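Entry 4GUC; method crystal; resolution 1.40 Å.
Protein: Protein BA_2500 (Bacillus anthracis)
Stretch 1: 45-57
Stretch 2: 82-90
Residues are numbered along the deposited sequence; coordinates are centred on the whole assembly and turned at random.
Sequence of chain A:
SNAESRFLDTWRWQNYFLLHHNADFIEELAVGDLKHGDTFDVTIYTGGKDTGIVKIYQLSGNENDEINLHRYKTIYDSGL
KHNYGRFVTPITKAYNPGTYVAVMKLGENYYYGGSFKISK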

# COMPACT_ATOMS: atom_id res chain seq x y z
N TYR A 45 -0.78 -14.39 1.38
CA TYR A 45 -1.88 -15.33 1.19
C TYR A 45 -3.16 -14.54 0.90
O TYR A 45 -3.54 -13.67 1.71
CB TYR A 45 -2.10 -16.22 2.41
CG TYR A 45 -3.39 -17.03 2.35
CD1 TYR A 45 -3.53 -18.08 1.44
CD2 TYR A 45 -4.46 -16.77 3.22
CE1 TYR A 45 -4.65 -18.82 1.36
CE2 TYR A 45 -5.60 -17.53 3.16
CZ TYR A 45 -5.70 -18.58 2.24
OH TYR A 45 -6.86 -19.36 2.19
N THR A 46 -3.87 -14.83 -0.19
CA THR A 46 -5.08 -14.08 -0.55
C THR A 46 -6.36 -14.91 -0.66
O THR A 46 -7.42 -14.43 -1.04
CB THR A 46 -4.82 -13.26 -1.78
OG1 THR A 46 -4.28 -14.06 -2.83
CG2 THR A 46 -3.79 -12.13 -1.50
N GLY A 47 -6.28 -16.19 -0.32
CA GLY A 47 -7.47 -17.01 -0.29
C GLY A 47 -7.94 -17.61 -1.59
O GLY A 47 -7.32 -17.45 -2.62
N GLY A 48 -9.10 -18.26 -1.53
CA GLY A 48 -9.67 -18.97 -2.66
C GLY A 48 -10.86 -18.42 -3.36
O GLY A 48 -11.53 -19.18 -4.06
N LYS A 49 -11.13 -17.13 -3.22
CA LYS A 49 -12.28 -16.57 -3.92
C LYS A 49 -12.11 -15.15 -4.49
O LYS A 49 -12.89 -14.75 -5.33
CB LYS A 49 -13.55 -16.66 -3.08
CG LYS A 49 -13.58 -15.76 -1.91
CD LYS A 49 -14.91 -15.94 -1.14
CE LYS A 49 -15.01 -14.99 0.05
NZ LYS A 49 -15.01 -13.52 -0.35
N ASP A 50 -11.06 -14.44 -4.09
CA ASP A 50 -10.74 -13.09 -4.56
C ASP A 50 -9.26 -12.96 -4.83
O ASP A 50 -8.45 -13.64 -4.22
CB ASP A 50 -11.11 -12.05 -3.47
CG ASP A 50 -12.60 -11.92 -3.25
OD1 ASP A 50 -13.31 -11.57 -4.21
OD2 ASP A 50 -13.03 -12.06 -2.08
N THR A 51 -8.88 -12.09 -5.75
CA THR A 51 -7.50 -11.79 -6.10
C THR A 51 -7.19 -10.40 -5.53
O THR A 51 -8.01 -9.48 -5.68
CB THR A 51 -7.22 -11.96 -7.64
OG1 THR A 51 -7.25 -13.38 -7.96
CG2 THR A 51 -5.84 -11.41 -8.00
N GLY A 52 -6.07 -10.22 -4.83
CA GLY A 52 -5.77 -8.91 -4.27
C GLY A 52 -5.05 -7.96 -5.18
O GLY A 52 -4.47 -8.32 -6.19
N ILE A 53 -5.14 -6.67 -4.81
CA ILE A 53 -4.46 -5.56 -5.49
C ILE A 53 -3.82 -4.75 -4.36
O ILE A 53 -4.44 -4.54 -3.31
CB ILE A 53 -5.45 -4.65 -6.26
CG1 ILE A 53 -6.17 -5.44 -7.38
CG2 ILE A 53 -4.74 -3.41 -6.84
CD1 ILE A 53 -7.25 -4.61 -8.06
N VAL A 54 -2.60 -4.28 -4.58
CA VAL A 54 -1.90 -3.46 -3.60
C VAL A 54 -1.63 -2.05 -4.15
O VAL A 54 -1.28 -1.90 -5.32
CB VAL A 54 -0.54 -4.09 -3.19
CG1 VAL A 54 0.35 -3.09 -2.40
CG2 VAL A 54 -0.76 -5.39 -2.46
N LYS A 55 -1.87 -1.03 -3.35
CA LYS A 55 -1.55 0.32 -3.71
C LYS A 55 -0.57 0.89 -2.68
O LYS A 55 -0.63 0.55 -1.50
CB LYS A 55 -2.80 1.21 -3.68
CG LYS A 55 -3.76 1.05 -4.83
CD LYS A 55 -5.03 1.85 -4.68
CE LYS A 55 -5.95 1.67 -5.86
NZ LYS A 55 -7.20 2.44 -5.57
N ILE A 56 0.35 1.73 -3.16
CA ILE A 56 1.27 2.48 -2.35
C ILE A 56 0.74 3.93 -2.36
O ILE A 56 0.59 4.53 -3.43
CB ILE A 56 2.73 2.44 -2.85
CG1 ILE A 56 3.26 0.99 -2.83
CG2 ILE A 56 3.59 3.36 -1.99
CD1 ILE A 56 4.71 0.82 -3.28
N TYR A 57 0.40 4.45 -1.18
CA TYR A 57 -0.05 5.81 -1.02
C TYR A 57 0.96 6.63 -0.22
O TYR A 57 1.63 6.12 0.68
CB TYR A 57 -1.32 5.87 -0.17
CG TYR A 57 -2.60 5.24 -0.70
CD1 TYR A 57 -3.55 6.00 -1.38
CD2 TYR A 57 -2.92 3.91 -0.46
CE1 TYR A 57 -4.76 5.46 -1.82
CE2 TYR A 57 -4.11 3.36 -0.90
CZ TYR A 57 -5.04 4.13 -1.56
OH TYR A 57 -6.21 3.52 -1.92
N HIS A 82 -0.62 -20.47 -6.34
CA HIS A 82 -2.05 -20.70 -6.03
C HIS A 82 -2.50 -20.09 -4.72
O HIS A 82 -1.93 -20.36 -3.69
CB HIS A 82 -2.36 -22.21 -6.04
CG HIS A 82 -3.81 -22.55 -5.99
ND1 HIS A 82 -4.60 -22.55 -7.12
CD2 HIS A 82 -4.62 -22.93 -4.97
CE1 HIS A 82 -5.84 -22.88 -6.79
NE2 HIS A 82 -5.89 -23.11 -5.50
N ASN A 83 -3.54 -19.25 -4.78
CA ASN A 83 -4.16 -18.61 -3.63
C ASN A 83 -3.27 -17.58 -2.89
O ASN A 83 -3.58 -17.18 -1.77
CB ASN A 83 -4.78 -19.61 -2.65
CG ASN A 83 -6.02 -20.31 -3.18
OD1 ASN A 83 -6.48 -20.05 -4.29
ND2 ASN A 83 -6.60 -21.18 -2.34
N TYR A 84 -2.17 -17.20 -3.54
CA TYR A 84 -1.29 -16.18 -2.99
C TYR A 84 -1.09 -15.12 -4.07
O TYR A 84 -1.37 -15.34 -5.24
CB TYR A 84 0.09 -16.73 -2.56
CG TYR A 84 0.09 -17.56 -1.29
CD1 TYR A 84 -0.56 -18.77 -1.21
CD2 TYR A 84 0.86 -17.17 -0.19
CE1 TYR A 84 -0.56 -19.55 -0.07
CE2 TYR A 84 0.89 -17.95 0.98
CZ TYR A 84 0.17 -19.13 1.02
OH TYR A 84 0.16 -19.94 2.12
N GLY A 85 -0.65 -13.95 -3.64
CA GLY A 85 -0.34 -12.85 -4.55
C GLY A 85 1.08 -12.36 -4.34
O GLY A 85 1.56 -12.32 -3.19
N ARG A 86 1.77 -11.99 -5.42
CA ARG A 86 3.13 -11.44 -5.33
C ARG A 86 3.00 -10.02 -5.92
O ARG A 86 2.53 -9.86 -7.03
CB ARG A 86 4.16 -12.24 -6.12
CG ARG A 86 5.54 -11.66 -5.97
CD ARG A 86 6.50 -12.33 -6.89
NE ARG A 86 7.82 -11.71 -6.76
CZ ARG A 86 8.82 -11.95 -7.60
NH1 ARG A 86 8.63 -12.74 -8.63
NH2 ARG A 86 9.99 -11.33 -7.43
N PHE A 87 3.44 -9.02 -5.16
CA PHE A 87 3.33 -7.59 -5.54
C PHE A 87 4.73 -6.99 -5.54
O PHE A 87 5.36 -6.89 -4.49
CB PHE A 87 2.36 -6.88 -4.58
CG PHE A 87 0.99 -7.56 -4.51
CD1 PHE A 87 0.00 -7.29 -5.46
CD2 PHE A 87 0.72 -8.52 -3.56
CE1 PHE A 87 -1.19 -7.94 -5.43
CE2 PHE A 87 -0.51 -9.18 -3.54
CZ PHE A 87 -1.46 -8.90 -4.46
N VAL A 88 5.18 -6.60 -6.73
CA VAL A 88 6.53 -6.10 -6.93
C VAL A 88 6.59 -4.79 -7.69
O VAL A 88 5.94 -4.65 -8.74
CB VAL A 88 7.33 -7.15 -7.81
CG1 VAL A 88 8.79 -6.72 -7.97
CG2 VAL A 88 7.29 -8.54 -7.19
N THR A 89 7.30 -3.80 -7.16
CA THR A 89 7.43 -2.55 -7.91
C THR A 89 8.73 -1.85 -7.48
O THR A 89 9.08 -1.88 -6.31
CB THR A 89 6.18 -1.64 -7.73
OG1 THR A 89 6.06 -0.74 -8.83
CG2 THR A 89 6.21 -0.86 -6.43
N PRO A 90 9.47 -1.22 -8.44
CA PRO A 90 10.69 -0.53 -8.07
C PRO A 90 10.47 0.80 -7.37
O PRO A 90 9.52 1.54 -7.72
CB PRO A 90 11.38 -0.27 -9.42
CG PRO A 90 10.27 -0.23 -10.39
CD PRO A 90 9.21 -1.17 -9.88

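A single carbonyl, Asn 83 O, receives two successive backbone amides from the other stretch. Thr 46 N donates to Asn 83 O at 2.8 Å, with a nearly straight N-H...O angle of 161°. Gly 47 N also donates to Asn 83 O, at 3.2 Å, but its angle of 124° makes this bond weak.

The chain turns away from the pairing here. Gly 47 has phi/psi of 84/-174°, where a CB would be jammed against the carbonyl O of Thr 46. These angles by themselves call for glycine. Gly 47 O and Asn 83 OD1 lie 3.2 Å apart, but both are acceptors and do not bond. Asn 83 CA makes a CA-H...O contact with Gly 47 O at 3.5 Å.

Next to this turn, Tyr 45 and Tyr 84 form an antiparallel, non-hydrogen-bonded bridge pair. Tyr 45 CA and Tyr 84 CA are 4.3 Å apart, and the two side chains share one face of the sheet. The edge of the Tyr 45 ring points toward the face of the Tyr 84 ring. The Tyr 45 and Tyr 84 ring centroids are 5.3 Å apart, and the planes meet at 67°. Tyr 45 CA also lies over the Tyr 84 ring, 3.9 Å from its centroid, in a CH-pi contact.

Farther along, no backbone hydrogen bond joins the stretches, and the contact centres on the Phe 87 ring. The strand that includes Val 54 and Ile 56 and the strand 84-90 run in roughly the same direction, at 29°, but their axes come no closer than 8.2 Å. That gap is too wide for backbone pairing. Phe 87 reaches into it. Val 54 CG2 sits over one face of the Phe 87 ring, 3.5 Å from the ring centroid and 14° off the normal, a CH-pi contact. Gly 52 O meets the ring edge, 3.4 Å from Phe 87 CE1. Beyond this, Ile 56 CD1 packs against Thr 89 CG2 at 3.9 Å.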